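Local coordinates for CBS domain protein (Bacillus anthracis, PDB 3LQN) that is of unknown function but carries a pair of CBS domains, a module that in many relatives binds adenosine-containing ligands, at residues A[107-112]-A[135-140]. Residues are numbered along the deposited sequence; the frame is centred on the assembly and turned at random. Where two conformers were deposited one is given.
With SO4 (sulfate ion), chain G; SO4 (sulfate ion), chain D.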
loop_
_atom_site.group_PDB
_atom_site.type_symbol
_atom_site.label_atom_id
_atom_site.label_comp_id
_atom_site.label_asym_id
_atom_site.label_seq_id
_atom_site.Cartn_x
_atom_site.Cartn_y
_atom_site.Cartn_z
ATOM N N ALA A 107 -15.523 14.388 -4.358
ATOM C CA ALA A 107 -16.454 13.425 -3.810
ATOM C C ALA A 107 -16.303 12.045 -4.454
ATOM O O ALA A 107 -16.325 11.020 -3.766
ATOM C CB ALA A 107 -17.877 13.930 -3.999
ATOM N N LYS A 108 -16.185 12.028 -5.775
ATOM C CA LYS A 108 -16.096 10.773 -6.514
ATOM C C LYS A 108 -14.788 10.047 -6.202
ATOM O O LYS A 108 -14.758 8.809 -6.039
ATOM C CB LYS A 108 -16.224 11.052 -8.003
ATOM C CG LYS A 108 -16.262 9.809 -8.884
ATOM C CD LYS A 108 -16.722 10.188 -10.282
ATOM C CE LYS A 108 -17.048 8.967 -11.131
ATOM N NZ LYS A 108 -17.924 9.340 -12.292
ATOM N N ALA A 109 -13.714 10.816 -6.077
ATOM C CA ALA A 109 -12.403 10.241 -5.743
ATOM C C ALA A 109 -12.378 9.713 -4.323
ATOM O O ALA A 109 -11.935 8.599 -4.085
ATOM C CB ALA A 109 -11.291 11.265 -5.930
ATOM N N LEU A 110 -12.824 10.539 -3.366
ATOM C CA LEU A 110 -12.873 10.091 -1.970
ATOM C C LEU A 110 -13.579 8.751 -1.841
ATOM O O LEU A 110 -13.075 7.830 -1.210
ATOM C CB LEU A 110 -13.604 11.110 -1.103
ATOM C CG LEU A 110 -14.004 10.605 0.301
ATOM C CD1 LEU A 110 -12.787 10.266 1.123
ATOM C CD2 LEU A 110 -14.795 11.692 0.948
ATOM N N GLU A 111 -14.756 8.653 -2.440
ATOM C CA GLU A 111 -15.477 7.386 -2.443
ATOM C C GLU A 111 -14.678 6.236 -3.091
ATOM O O GLU A 111 -14.573 5.126 -2.520
ATOM C CB GLU A 111 -16.822 7.546 -3.137
ATOM C CG GLU A 111 -17.600 6.265 -3.203
ATOM C CD GLU A 111 -18.933 6.451 -3.876
ATOM O OE1 GLU A 111 -19.937 5.935 -3.336
ATOM O OE2 GLU A 111 -18.972 7.116 -4.939
ATOM N N MET A 112 -14.135 6.474 -4.277
ATOM C CA MET A 112 -13.304 5.439 -4.915
ATOM C C MET A 112 -12.123 4.993 -4.052
ATOM O O MET A 112 -11.765 3.808 -4.071
ATOM C CB MET A 112 -12.793 5.908 -6.300
ATOM C CG MET A 112 -12.446 4.751 -7.198
ATOM S SD MET A 112 -12.251 5.273 -8.911
ATOM C CE MET A 112 -13.940 5.350 -9.526
ATOM N N ARG A 135 -3.296 9.235 0.125
ATOM C CA ARG A 135 -2.708 10.310 0.922
ATOM C C ARG A 135 -3.259 11.678 0.552
ATOM O O ARG A 135 -3.652 12.439 1.422
ATOM C CB ARG A 135 -1.186 10.306 0.838
ATOM C CG ARG A 135 -0.574 11.464 1.579
ATOM C CD ARG A 135 0.927 11.320 1.687
ATOM N NE ARG A 135 1.472 12.332 2.583
ATOM C CZ ARG A 135 1.701 13.593 2.237
ATOM N NH1 ARG A 135 1.435 14.014 1.007
ATOM N NH2 ARG A 135 2.196 14.434 3.127
ATOM N N ALA A 136 -3.318 11.978 -0.749
ATOM C CA ALA A 136 -3.816 13.247 -1.187
ATOM C C ALA A 136 -5.249 13.500 -0.671
ATOM O O ALA A 136 -5.572 14.584 -0.198
ATOM C CB ALA A 136 -3.742 13.360 -2.768
ATOM N N ILE A 137 -6.119 12.499 -0.762
ATOM C CA ILE A 137 -7.463 12.680 -0.206
ATOM C C ILE A 137 -7.461 12.932 1.317
ATOM O O ILE A 137 -8.210 13.781 1.843
ATOM C CB ILE A 137 -8.392 11.509 -0.595
ATOM C CG1 ILE A 137 -8.917 11.716 -2.017
ATOM C CG2 ILE A 137 -9.590 11.477 0.310
ATOM C CD1 ILE A 137 -7.999 11.293 -3.092
ATOM N N LEU A 138 -6.585 12.224 2.015
ATOM C CA LEU A 138 -6.533 12.284 3.469
ATOM C C LEU A 138 -5.884 13.578 3.924
ATOM O O LEU A 138 -6.252 14.140 4.945
ATOM C CB LEU A 138 -5.770 11.080 4.042
ATOM C CG LEU A 138 -6.504 9.739 4.041
ATOM C CD1 LEU A 138 -5.500 8.548 4.034
ATOM C CD2 LEU A 138 -7.466 9.615 5.189
ATOM N N LYS A 139 -4.924 14.052 3.150
ATOM C CA LYS A 139 -4.189 15.232 3.546
ATOM C C LYS A 139 -5.175 16.403 3.477
ATOM O O LYS A 139 -5.239 17.237 4.376
ATOM C CB LYS A 139 -2.984 15.392 2.625
ATOM C CG LYS A 139 -2.032 16.492 3.005
ATOM C CD LYS A 139 -0.992 16.694 1.926
ATOM C CE LYS A 139 -0.917 18.166 1.530
ATOM N NZ LYS A 139 -0.235 18.369 0.220
ATOM N N LEU A 140 -5.982 16.416 2.423
ATOM C CA LEU A 140 -7.024 17.405 2.261
ATOM C C LEU A 140 -8.096 17.314 3.354
ATOM O O LEU A 140 -8.543 18.332 3.853
ATOM C CB LEU A 140 -7.655 17.271 0.874
ATOM C CG LEU A 140 -8.648 18.373 0.540
ATOM C CD1 LEU A 140 -8.034 19.714 0.846
ATOM C CD2 LEU A 140 -9.037 18.293 -0.916
HETATM S S SO4 G . 2.772 17.618 1.453
HETATM O O1 SO4 G . 1.997 18.787 1.047
HETATM O O2 SO4 G . 4.181 17.882 1.182
HETATM O O3 SO4 G . 2.593 17.382 2.884
HETATM O O4 SO4 G . 2.335 16.444 0.697
HETATM S S SO4 D . 0.544 12.546 -2.739
HETATM O O1 SO4 D . -0.357 12.965 -3.807
HETATM O O2 SO4 D . 1.883 13.071 -3.000
HETATM O O3 SO4 D . 0.085 13.107 -1.466
HETATM O O4 SO4 D . 0.580 11.083 -2.704
#
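I137 and L110 meet through methyl branches placed by their first torsions. In I137, CG2 lies anti to the backbone N and CG1 anti to the carbonyl carbon (chi1 -81°), and CB points at the facing helix. L110 comes in alongside. Its CG is anti to the backbone N (chi1 166°), and CD1 is the branch that makes the touch. The CD1 methyl of L110 rests 3.5 Å from CG2 of I137, and the two side chains cross obliquely. The other branch of I137 reaches A109, whose CB lies 4.3 Å from I137 CD1. I137 thus spans two successive residues of the facing helix, and the CA atoms of L110 and I137 are only 6.3 Å apart. L132 of strand 128-133 touches both A109 and I137, tying the helix pair to the sheet of this CBS domain. The second subunit covers the helix pair: its L138 packs on I137 and its N142 on L110.

Away from this interface R135 and K139 carry charge. In the R135 conformer described here, the extended chain presents its guanidinium edge to two sulfates, probably from the crystallisation liquor. R135 NH1 hydrogen-bonds O4 of the chain G sulfate at 2.6 Å and O3 of the chain D sulfate at 3.0 Å. R135 NE makes a salt bridge to D115 of the second subunit, which, with the sulfate bonds, would limit rotation of the guanidinium. K139 lies near the chain G sulfate. Buried methyl contacts join the helices, while the sulfates suggest that the basic patch beside them can accept anions.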